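Local coordinates for protein homoserine kinase (Listeria monocytogenes, PDB 3HUL) that probably phosphorylates L-homoserine with ATP to give O-phospho-L-homoserine, a late step of threonine biosynthesis, as a member of the GHMP kinase family, at residues 82-87 with 160-165. Residues are numbered along the deposited sequence; the frame is centred on the assembly and turned at random.
Sequences PARGLG and FIPKAE. With SO4 (sulfate ion), chain C.
The glycine-rich phosphate-binding loop of the GHMP kinases, of which residues 82-87 are the part that leads into helix 88-103, leans against strand 156-161 of the antiparallel four-stranded sheet and the residues that follow it. Arg84 carries most of the contact. Its chain, bent at chi2 (66°) and chi3 (50°), folds the guanidinium back over its own loop and leaves it between two carbonyls. Arg84 NE and NH2 grip Pro82 O side-on, with NE to Pro82 O at 2.8 Å. At another edge Arg84 NH1 gives a hydrogen bond to Pro162 O (2.9 Å, N-H...O 152°), arriving on a lone pair in the carbonyl plane. Both oxygens lie near the guanidinium plane, so the three bonds fix its rotation. Over one face, offset toward the rim, sits Ala164 N, 3.5 Å from Arg84 NE, and the methyl of Ala164 lies beside the same nitrogen. Nearer the backbone, Arg84 CG rests on Ile161 CG2 at 3.9 Å, the two side chains crossing at about a right angle. The other branch of Ile161 meets the buried Leu86, CD1 to CD1 at 3.9 Å, again crosswise. Gly85 O is hydrogen-bonded to Ser245 OG, just after strand 241-244 of the same four-stranded sheet. A sulfate, probably from the crystallisation liquor, accepts from Gly85 N (to O2, 2.9 Å), Gly87 N and Ser88 N, consistent with the predicted ATP site and with a phosphate-like anion at the N-terminus of the helix. Three N-H groups of Arg84 thus go to backbone carbonyls while the sulfate is held by main-chain amides, so the side chain links the loop to the backbone at Pro162, consistent with a role in holding the loop rather than in gripping the anion.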
loop_
_atom_site.group_PDB
_atom_site.type_symbol
_atom_site.label_atom_id
_atom_site.label_comp_id
_atom_site.label_asym_id
_atom_site.label_seq_id
_atom_site.Cartn_x
_atom_site.Cartn_y
_atom_site.Cartn_z
ATOM N N PRO A 82 -31.034 -10.485 12.702
ATOM C CA PRO A 82 -31.681 -10.400 11.407
ATOM C C PRO A 82 -32.194 -9.004 11.155
ATOM O O PRO A 82 -32.611 -8.305 12.104
ATOM C CB PRO A 82 -32.868 -11.359 11.528
ATOM C CG PRO A 82 -32.590 -12.199 12.709
ATOM C CD PRO A 82 -31.779 -11.361 13.631
ATOM N N ALA A 83 -32.163 -8.618 9.881
ATOM C CA ALA A 83 -32.631 -7.325 9.417
ATOM C C ALA A 83 -32.162 -6.148 10.295
ATOM O O ALA A 83 -32.928 -5.237 10.592
ATOM C CB ALA A 83 -34.168 -7.338 9.249
ATOM N N ARG A 84 -30.885 -6.148 10.675
ATOM C CA ARG A 84 -30.362 -5.053 11.498
ATOM C C ARG A 84 -29.264 -4.198 10.829
ATOM O O ARG A 84 -28.692 -3.321 11.465
ATOM C CB ARG A 84 -29.938 -5.564 12.881
ATOM C CG ARG A 84 -30.536 -4.728 14.050
ATOM C CD ARG A 84 -32.089 -4.887 14.107
ATOM N NE ARG A 84 -32.530 -6.292 14.071
ATOM C CZ ARG A 84 -32.579 -7.065 15.155
ATOM N NH1 ARG A 84 -32.190 -6.579 16.335
ATOM N NH2 ARG A 84 -32.969 -8.335 15.065
ATOM N N GLY A 85 -29.010 -4.429 9.541
ATOM C CA GLY A 85 -28.013 -3.653 8.777
ATOM C C GLY A 85 -26.590 -4.201 8.908
ATOM O O GLY A 85 -25.623 -3.540 8.501
ATOM N N LEU A 86 -26.471 -5.399 9.478
ATOM C CA LEU A 86 -25.182 -6.058 9.689
ATOM C C LEU A 86 -24.968 -7.311 8.824
ATOM O O LEU A 86 -24.122 -8.145 9.126
ATOM C CB LEU A 86 -24.954 -6.357 11.171
ATOM C CG LEU A 86 -24.831 -5.138 12.083
ATOM C CD1 LEU A 86 -24.992 -5.552 13.553
ATOM C CD2 LEU A 86 -23.481 -4.404 11.869
ATOM N N GLY A 87 -25.707 -7.418 7.723
ATOM C CA GLY A 87 -25.437 -8.433 6.742
ATOM C C GLY A 87 -25.816 -9.832 7.196
ATOM O O GLY A 87 -25.111 -10.799 6.893
ATOM N N PHE A 160 -24.487 0.265 17.886
ATOM C CA PHE A 160 -25.779 0.402 18.545
ATOM C C PHE A 160 -26.754 -0.483 17.805
ATOM O O PHE A 160 -27.207 -0.138 16.708
ATOM C CB PHE A 160 -26.293 1.825 18.453
ATOM C CG PHE A 160 -25.606 2.790 19.351
ATOM C CD1 PHE A 160 -26.190 3.166 20.550
ATOM C CD2 PHE A 160 -24.388 3.376 18.974
ATOM C CE1 PHE A 160 -25.581 4.100 21.375
ATOM C CE2 PHE A 160 -23.769 4.302 19.789
ATOM C CZ PHE A 160 -24.361 4.663 21.000
ATOM N N ILE A 161 -27.082 -1.621 18.397
ATOM C CA ILE A 161 -27.992 -2.551 17.770
ATOM C C ILE A 161 -29.398 -2.447 18.407
ATOM O O ILE A 161 -29.609 -2.951 19.522
ATOM C CB ILE A 161 -27.432 -3.967 17.873
ATOM C CG1 ILE A 161 -26.086 -4.028 17.140
ATOM C CG2 ILE A 161 -28.450 -4.997 17.343
ATOM C CD1 ILE A 161 -25.305 -5.240 17.448
ATOM N N PRO A 162 -30.347 -1.769 17.715
ATOM C CA PRO A 162 -31.721 -1.716 18.237
ATOM C C PRO A 162 -32.517 -2.924 17.750
ATOM O O PRO A 162 -31.969 -3.821 17.091
ATOM C CB PRO A 162 -32.281 -0.442 17.606
ATOM C CG PRO A 162 -31.588 -0.383 16.243
ATOM C CD PRO A 162 -30.270 -1.179 16.363
ATOM N N LYS A 163 -33.796 -2.939 18.091
ATOM C CA LYS A 163 -34.749 -3.945 17.632
ATOM C C LYS A 163 -34.944 -3.793 16.135
ATOM O O LYS A 163 -34.692 -2.713 15.586
ATOM C CB LYS A 163 -36.098 -3.704 18.346
ATOM C CG LYS A 163 -36.003 -3.803 19.889
ATOM C CD LYS A 163 -35.777 -5.244 20.289
ATOM C CE LYS A 163 -35.927 -5.455 21.787
ATOM N NZ LYS A 163 -35.625 -6.878 22.090
ATOM N N ALA A 164 -35.407 -4.856 15.479
ATOM C CA ALA A 164 -35.815 -4.761 14.083
ATOM C C ALA A 164 -36.751 -3.565 13.899
ATOM O O ALA A 164 -37.497 -3.210 14.811
ATOM C CB ALA A 164 -36.487 -6.060 13.615
ATOM N N GLU A 165 -36.661 -2.915 12.743
ATOM C CA GLU A 165 -37.579 -1.830 12.380
ATOM C C GLU A 165 -39.034 -2.344 12.402
ATOM O O GLU A 165 -39.319 -3.467 11.964
ATOM C CB GLU A 165 -37.218 -1.291 11.000
ATOM C CG GLU A 165 -37.566 0.191 10.733
ATOM C CD GLU A 165 -36.781 1.176 11.586
ATOM O OE1 GLU A 165 -37.289 2.310 11.821
ATOM O OE2 GLU A 165 -35.666 0.828 12.033
HETATM S S SO4 C . -29.307 -7.058 6.922
HETATM O O1 SO4 C . -28.103 -6.408 6.370
HETATM O O2 SO4 C . -30.163 -5.967 7.364
HETATM O O3 SO4 C . -30.020 -7.856 5.913
HETATM O O4 SO4 C . -28.958 -7.932 8.016
#